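Local coordinates for protein Myo-inositol dehydrogenase (Corynebacterium glutamicum, PDB 3EUW) that probably catalyses the NAD+-dependent oxidation of myo-inositol, as a tetrameric member of the Gfo/Idh/MocA family that pairs a Rossmann fold with a beta-sheet domain, at residues Arg106-Lys109 against Glu110-Asp114; Asp309-Ile312 against Ala313-Ala317; Glu52-Ser56 against Pro57-Phe61. All coordinates share one frame; numbering follows the deposited sequence.

Contact 1: residues Arg106-Lys109 against Glu110-Asp114; sequences RACK and EKIGD
Ala107 O is gripped by two amides of the next helical turn. Lys111 N donates the straighter bond to Ala107 O, 3.1 Å long with an N-H...O angle of 167°, and Glu110 N adds a weak one; that same Glu110 N also bonds to Arg106 O at 3.1 Å, so its hydrogen is shared between two acceptors. One residue on, Ile112 N meets Cys108 O with an N-H...O angle of 174°. The side chain of Ile112 leans back over this carbonyl: with chi1 at 67°, Ile112 CG1 sits between its own backbone N and carbonyl carbon, 3.2 Å from Cys108 O, and carries CD1 on to Cys108 SG at 4.2 Å. This pair is the apolar side-chain contact of the turn. Cys108 itself is buried and packs on Val79 and Thr83 of helix 78-87, whereas Ile112 and Lys109 both reach Phe307 of helix 307-326. The extended chain of Lys109, its CG anti to the backbone N, ends in a salt bridge to Glu308. Gly113 leaves the helix with positive phi, and Gly113 N makes the last, weak bond of the series, 3.0 Å to Lys109 O. The segments thus form the C-terminal end of helix 102-112, the connection between parallel strands 92-94 and 119-121 in a beta-alpha-beta unit of the Rossmann fold. The bonds from Lys111 N to Ala107 O and from Ile112 N to Cys108 O are straight, but the one at Gly113 is weak and bent, which implies that the helical pairing weakens as the chain leaves the helix.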
loop_
_atom_site.group_PDB
_atom_site.type_symbol
_atom_site.label_atom_id
_atom_site.label_comp_id
_atom_site.label_asym_id
_atom_site.label_seq_id
_atom_site.Cartn_x
_atom_site.Cartn_y
_atom_site.Cartn_z
ATOM N N ARG A 106 31.351 -32.081 10.092
ATOM C CA ARG A 106 32.164 -32.879 9.186
ATOM C C ARG A 106 32.268 -34.318 9.688
ATOM O O ARG A 106 32.142 -35.261 8.915
ATOM C CB ARG A 106 33.573 -32.282 9.048
ATOM C CG ARG A 106 33.622 -30.884 8.423
ATOM C CD ARG A 106 35.067 -30.402 8.267
ATOM N NE ARG A 106 35.176 -28.974 7.957
ATOM C CZ ARG A 106 34.669 -28.398 6.873
ATOM N NH1 ARG A 106 34.008 -29.127 5.981
ATOM N NH2 ARG A 106 34.829 -27.095 6.679
ATOM N N ALA A 107 32.504 -34.480 10.985
ATOM C CA ALA A 107 32.624 -35.810 11.570
ATOM C C ALA A 107 31.340 -36.587 11.317
ATOM O O ALA A 107 31.367 -37.727 10.857
ATOM C CB ALA A 107 32.888 -35.702 13.060
ATOM N N CYS A 108 30.214 -35.951 11.619
ATOM C CA CYS A 108 28.921 -36.581 11.415
ATOM C C CYS A 108 28.754 -37.031 9.965
ATOM O O CYS A 108 28.335 -38.158 9.702
ATOM C CB CYS A 108 27.798 -35.620 11.794
ATOM S SG CYS A 108 26.176 -36.186 11.280
ATOM N N LYS A 109 29.092 -36.152 9.026
ATOM C CA LYS A 109 28.962 -36.480 7.612
ATOM C C LYS A 109 29.746 -37.732 7.215
ATOM O O LYS A 109 29.314 -38.497 6.354
ATOM C CB LYS A 109 29.420 -35.308 6.759
ATOM C CG LYS A 109 29.215 -35.519 5.275
ATOM C CD LYS A 109 29.599 -34.260 4.523
ATOM C CE LYS A 109 29.321 -34.380 3.039
ATOM N NZ LYS A 109 29.622 -33.094 2.358
ATOM N N GLU A 110 30.903 -37.925 7.839
ATOM C CA GLU A 110 31.740 -39.082 7.559
ATOM C C GLU A 110 31.143 -40.372 8.122
ATOM O O GLU A 110 31.064 -41.384 7.430
ATOM C CB GLU A 110 33.140 -38.859 8.134
ATOM C CG GLU A 110 34.104 -38.175 7.180
ATOM C CD GLU A 110 35.195 -37.394 7.898
ATOM O OE1 GLU A 110 35.642 -37.841 8.979
ATOM O OE2 GLU A 110 35.612 -36.337 7.373
ATOM N N LYS A 111 30.708 -40.336 9.375
ATOM C CA LYS A 111 30.136 -41.520 9.992
ATOM C C LYS A 111 28.903 -42.033 9.252
ATOM O O LYS A 111 28.788 -43.229 8.989
ATOM C CB LYS A 111 29.782 -41.241 11.456
ATOM C CG LYS A 111 29.289 -42.474 12.203
ATOM C CD LYS A 111 29.091 -42.216 13.694
ATOM C CE LYS A 111 30.413 -41.949 14.407
ATOM N NZ LYS A 111 30.234 -41.770 15.881
ATOM N N ILE A 112 27.992 -41.134 8.901
ATOM C CA ILE A 112 26.766 -41.531 8.216
ATOM C C ILE A 112 26.938 -41.791 6.720
ATOM O O ILE A 112 26.164 -42.538 6.122
ATOM C CB ILE A 112 25.657 -40.471 8.411
ATOM C CG1 ILE A 112 26.035 -39.175 7.699
ATOM C CG2 ILE A 112 25.463 -40.187 9.889
ATOM C CD1 ILE A 112 24.967 -38.117 7.776
ATOM N N GLY A 113 27.946 -41.172 6.117
ATOM C CA GLY A 113 28.181 -41.362 4.695
ATOM C C GLY A 113 26.958 -41.142 3.815
ATOM O O GLY A 113 26.378 -40.055 3.798
ATOM N N ASP A 114 26.567 -42.179 3.079
ATOM C CA ASP A 114 25.417 -42.108 2.181
ATOM C C ASP A 114 24.093 -41.934 2.927
ATOM O O ASP A 114 23.072 -41.592 2.325
ATOM C CB ASP A 114 25.373 -43.360 1.301
ATOM C CG ASP A 114 26.517 -43.404 0.295
ATOM O OD1 ASP A 114 26.465 -42.644 -0.699
ATOM O OD2 ASP A 114 27.470 -44.189 0.503
#

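Contact 2: residues Asp309-Ile312 against Ala313-Ala317; sequences DGVI and ALELA
Glu315 folds its side chain back over the preceding turn and lies alongside Val311, the two pointing the same way, with Val311 CG1 at 4.0 Å from Glu315 CD. Glu315 CG, anti to its own carbonyl carbon at chi1 -64°, passes 3.2 Å from Val311 O, and the extended chain beyond brings the carboxylate back past Ile312. Glu315 OE1 lies 3.5 Å from Ile312 CA and also approaches CG1 of that residue, an oblique crossing of a polar end over an aliphatic one. The other oxygen, OE2, has a long, weak ion pair with Arg106 of helix 102-112. One residue on, the Ile312 CG2 branch, which is anti to its backbone N, meets Leu316 CG at 4.2 Å.

These are i to i+3 and i to i+4 contacts along helix 307-326, which packs against two others. Val311 and Leu314 rest on Val105 of helix 102-112, in the Rossmann part of the chain, while Ala313 and Leu316 face Ile176 and Leu179 of helix 169-185. Leu314 touches both neighbours, reaching Arg172 of helix 169-185 as well, and most of the residues that meet here are buried.

The backbone pairing is uneven. Leu316 N to Ile312 O is short at 2.8 Å, and Glu315 N bonds to Val311 O at 3.0 Å. Leu314 N to Gly310 O is stretched to 3.4 Å and weak. Ala313 N bonds to Asp309 O, while Ala313 CB comes within 3.2 Å of that same Asp309 O. The carboxylate of the buried Asp309 is held in a salt bridge by Arg183 of helix 169-185.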
loop_
_atom_site.group_PDB
_atom_site.type_symbol
_atom_site.label_atom_id
_atom_site.label_comp_id
_atom_site.label_asym_id
_atom_site.label_seq_id
_atom_site.Cartn_x
_atom_site.Cartn_y
_atom_site.Cartn_z
ATOM N N ASP A 309 22.971 -28.517 2.327
ATOM C CA ASP A 309 22.555 -27.129 2.495
ATOM C C ASP A 309 22.834 -26.702 3.929
ATOM O O ASP A 309 23.101 -25.532 4.194
ATOM C CB ASP A 309 21.066 -26.960 2.189
ATOM C CG ASP A 309 20.731 -27.249 0.735
ATOM O OD1 ASP A 309 21.430 -26.730 -0.165
ATOM O OD2 ASP A 309 19.757 -27.990 0.494
ATOM N N GLY A 310 22.776 -27.662 4.847
ATOM C CA GLY A 310 23.041 -27.371 6.245
ATOM C C GLY A 310 24.521 -27.124 6.487
ATOM O O GLY A 310 24.903 -26.286 7.302
ATOM N N VAL A 311 25.357 -27.854 5.760
ATOM C CA VAL A 311 26.797 -27.712 5.895
ATOM C C VAL A 311 27.265 -26.363 5.349
ATOM O O VAL A 311 27.987 -25.626 6.019
ATOM C CB VAL A 311 27.536 -28.838 5.128
ATOM C CG1 VAL A 311 29.035 -28.671 5.271
ATOM C CG2 VAL A 311 27.090 -30.203 5.651
ATOM N N ILE A 312 26.837 -26.053 4.129
ATOM C CA ILE A 312 27.220 -24.818 3.466
ATOM C C ILE A 312 26.673 -23.573 4.169
ATOM O O ILE A 312 27.328 -22.529 4.202
ATOM C CB ILE A 312 26.765 -24.833 1.993
ATOM C CG1 ILE A 312 27.377 -26.050 1.285
ATOM C CG2 ILE A 312 27.205 -23.559 1.294
ATOM C CD1 ILE A 312 26.866 -26.277 -0.133
ATOM N N ALA A 313 25.478 -23.685 4.738
ATOM C CA ALA A 313 24.890 -22.557 5.438
ATOM C C ALA A 313 25.780 -22.197 6.619
ATOM O O ALA A 313 26.028 -21.018 6.877
ATOM C CB ALA A 313 23.494 -22.896 5.909
ATOM N N LEU A 314 26.281 -23.210 7.320
ATOM C CA LEU A 314 27.148 -22.961 8.469
ATOM C C LEU A 314 28.486 -22.417 7.995
ATOM O O LEU A 314 29.046 -21.498 8.600
ATOM C CB LEU A 314 27.359 -24.243 9.294
ATOM C CG LEU A 314 28.359 -24.121 10.457
ATOM C CD1 LEU A 314 27.858 -23.052 11.438
ATOM C CD2 LEU A 314 28.534 -25.470 11.183
ATOM N N GLU A 315 29.002 -22.976 6.908
ATOM C CA GLU A 315 30.279 -22.503 6.371
ATOM C C GLU A 315 30.187 -21.027 5.974
ATOM O O GLU A 315 31.134 -20.268 6.175
ATOM C CB GLU A 315 30.718 -23.344 5.159
ATOM C CG GLU A 315 31.008 -24.808 5.475
ATOM C CD GLU A 315 31.347 -25.638 4.234
ATOM O OE1 GLU A 315 30.653 -25.516 3.203
ATOM O OE2 GLU A 315 32.303 -26.432 4.286
ATOM N N LEU A 316 29.056 -20.623 5.405
ATOM C CA LEU A 316 28.868 -19.234 5.004
ATOM C C LEU A 316 28.821 -18.389 6.273
ATOM O O LEU A 316 29.413 -17.309 6.340
ATOM C CB LEU A 316 27.567 -19.056 4.210
ATOM C CG LEU A 316 27.494 -19.624 2.784
ATOM C CD1 LEU A 316 26.130 -19.290 2.167
ATOM C CD2 LEU A 316 28.605 -19.038 1.923
ATOM N N ALA A 317 28.123 -18.885 7.292
ATOM C CA ALA A 317 28.047 -18.136 8.542
ATOM C C ALA A 317 29.462 -17.992 9.125
ATOM O O ALA A 317 29.827 -16.928 9.623
ATOM C CB ALA A 317 27.115 -18.833 9.535
#

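Contact 3: residues Glu52-Ser56 against Pro57-Phe61; sequences EAVAS and PDEVF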
loop_
_atom_site.group_PDB
_atom_site.type_symbol
_atom_site.label_atom_id
_atom_site.label_comp_id
_atom_site.label_asym_id
_atom_site.label_seq_id
_atom_site.Cartn_x
_atom_site.Cartn_y
_atom_site.Cartn_z
ATOM N N GLU A 52 2.369 -41.552 22.880
ATOM C CA GLU A 52 3.137 -41.913 24.063
ATOM C C GLU A 52 4.165 -40.830 24.362
ATOM O O GLU A 52 4.476 -40.000 23.510
ATOM C CB GLU A 52 3.865 -43.242 23.852
ATOM C CG GLU A 52 2.987 -44.483 23.942
ATOM C CD GLU A 52 3.795 -45.769 23.822
ATOM O OE1 GLU A 52 4.715 -45.975 24.646
ATOM O OE2 GLU A 52 3.511 -46.572 22.903
ATOM N N ALA A 53 4.695 -40.847 25.579
ATOM C CA ALA A 53 5.697 -39.877 25.984
ATOM C C ALA A 53 6.822 -40.600 26.704
ATOM O O ALA A 53 6.579 -41.358 27.639
ATOM C CB ALA A 53 5.075 -38.828 26.900
ATOM N N VAL A 54 8.048 -40.378 26.247
ATOM C CA VAL A 54 9.220 -40.989 26.863
ATOM C C VAL A 54 10.239 -39.884 27.102
ATOM O O VAL A 54 10.139 -38.800 26.523
ATOM C CB VAL A 54 9.846 -42.065 25.955
ATOM C CG1 VAL A 54 8.807 -43.129 25.623
ATOM C CG2 VAL A 54 10.399 -41.423 24.683
ATOM N N ALA A 55 11.230 -40.155 27.940
ATOM C CA ALA A 55 12.227 -39.144 28.248
ATOM C C ALA A 55 13.545 -39.332 27.518
ATOM O O ALA A 55 14.333 -38.396 27.412
ATOM C CB ALA A 55 12.468 -39.112 29.753
ATOM N N SER A 56 13.780 -40.533 27.005
ATOM C CA SER A 56 15.033 -40.833 26.319
ATOM C C SER A 56 14.922 -41.270 24.866
ATOM O O SER A 56 13.929 -41.868 24.457
ATOM C CB SER A 56 15.783 -41.922 27.089
ATOM O OG SER A 56 16.801 -42.496 26.287
ATOM N N PRO A 57 15.948 -40.966 24.059
ATOM C CA PRO A 57 15.905 -41.375 22.652
ATOM C C PRO A 57 15.965 -42.906 22.534
ATOM O O PRO A 57 15.450 -43.486 21.576
ATOM C CB PRO A 57 17.124 -40.669 22.041
ATOM C CG PRO A 57 18.014 -40.391 23.217
ATOM C CD PRO A 57 17.050 -40.021 24.303
ATOM N N ASP A 58 16.595 -43.551 23.514
ATOM C CA ASP A 58 16.686 -45.012 23.537
ATOM C C ASP A 58 15.281 -45.604 23.494
ATOM O O ASP A 58 15.036 -46.587 22.802
ATOM C CB ASP A 58 17.384 -45.491 24.813
ATOM C CG ASP A 58 18.885 -45.619 24.649
ATOM O OD1 ASP A 58 19.426 -45.156 23.622
ATOM O OD2 ASP A 58 19.527 -46.184 25.559
ATOM N N GLU A 59 14.366 -44.998 24.243
ATOM C CA GLU A 59 12.984 -45.455 24.293
ATOM C C GLU A 59 12.278 -45.233 22.959
ATOM O O GLU A 59 11.344 -45.954 22.628
ATOM C CB GLU A 59 12.235 -44.742 25.417
ATOM C CG GLU A 59 12.860 -44.978 26.784
ATOM C CD GLU A 59 12.259 -44.105 27.867
ATOM O OE1 GLU A 59 11.083 -44.324 28.233
ATOM O OE2 GLU A 59 12.963 -43.193 28.347
ATOM N N VAL A 60 12.722 -44.232 22.203
ATOM C CA VAL A 60 12.143 -43.960 20.894
ATOM C C VAL A 60 12.600 -45.041 19.918
ATOM O O VAL A 60 11.795 -45.730 19.302
ATOM C CB VAL A 60 12.618 -42.600 20.325
ATOM C CG1 VAL A 60 12.214 -42.482 18.862
ATOM C CG2 VAL A 60 12.032 -41.459 21.130
ATOM N N PHE A 61 13.913 -45.171 19.789
ATOM C CA PHE A 61 14.513 -46.134 18.883
ATOM C C PHE A 61 14.298 -47.593 19.284
ATOM O O PHE A 61 14.767 -48.511 18.608
ATOM C CB PHE A 61 15.998 -45.817 18.728
ATOM C CG PHE A 61 16.254 -44.537 17.990
ATOM C CD1 PHE A 61 15.871 -44.402 16.659
ATOM C CD2 PHE A 61 16.840 -43.452 18.629
ATOM C CE1 PHE A 61 16.065 -43.199 15.973
ATOM C CE2 PHE A 61 17.038 -42.249 17.950
ATOM C CZ PHE A 61 16.646 -42.124 16.618
HETATM O O HOH W 1 10.513 -42.467 29.901
#
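Polar bonds link Ser56 to Asp58, Glu59 and Val60. Ser56 OG, turned anti to its backbone N (chi1 164°), accepts from Asp58 N at 3.0 Å and so caps the first turn of the short helix; of the direct bonds across this junction it alone is not weak. In return, Glu59 sends its extended side chain back: Glu59 OE2 receives a weak bond from Ser56 N at 3.1 Å, with an N-H...O angle of 133°. Ser56 O is approached by two amides, Glu59 N and Val60 N, both weakly, the latter at 3.5 Å. Glu59 OE1 takes a hydrogen from a water at 2.6 Å, and this water in turn accepts from Ala55 N, so the carboxylate serves two successive backbone amides, one directly and one through solvent. Asp58 directs its own charge into a salt bridge with Arg84 of helix 78-87.

Van der Waals contacts lie beside the polar ones. Val54 and Glu59 run past each other in opposite directions, with Val54 CB 3.6 Å from Glu59 CB and 3.4 Å from Glu59 OE1. The apolar pair is Val54 CG2 with Val60 CG2 at 3.9 Å, the two side chains crossing at about a right angle; both also touch Ala35 of strand 29-35, and Val60 continues onto Ala8 and Phe10 of strand 5-10.

Ser56 and Glu59 together make a capping box, the reciprocal side-chain-to-backbone exchange at a helix N-terminus. Here it starts the weakly bonded helix 57-60 shortly after strand 52-54, an outermost strand of the parallel Rossmann sheet in this chain.

Along the chain contact 3 comes first, then contact 1, then contact 2. Contacts 1 and 3 belong to the same Rossmann domain: strand 52-54 is one outermost strand of its parallel sheet, and helix 102-112 leads into the other, 119-121. Their centres lie about 24 Å apart, with nearest atoms about 11 Å apart. Contact 2, on helix 307-326 late in the sequence, returns to this domain; its centre is about 15 Å from that of contact 1, and the two touch through a long, weak ion pair between Arg106 and Glu315. Between the centres of contacts 2 and 3 the distance is about 30 Å. By packing against helix 102-112, the late helix 307-326 ties the C-terminal part of the chain to the Rossmann domain.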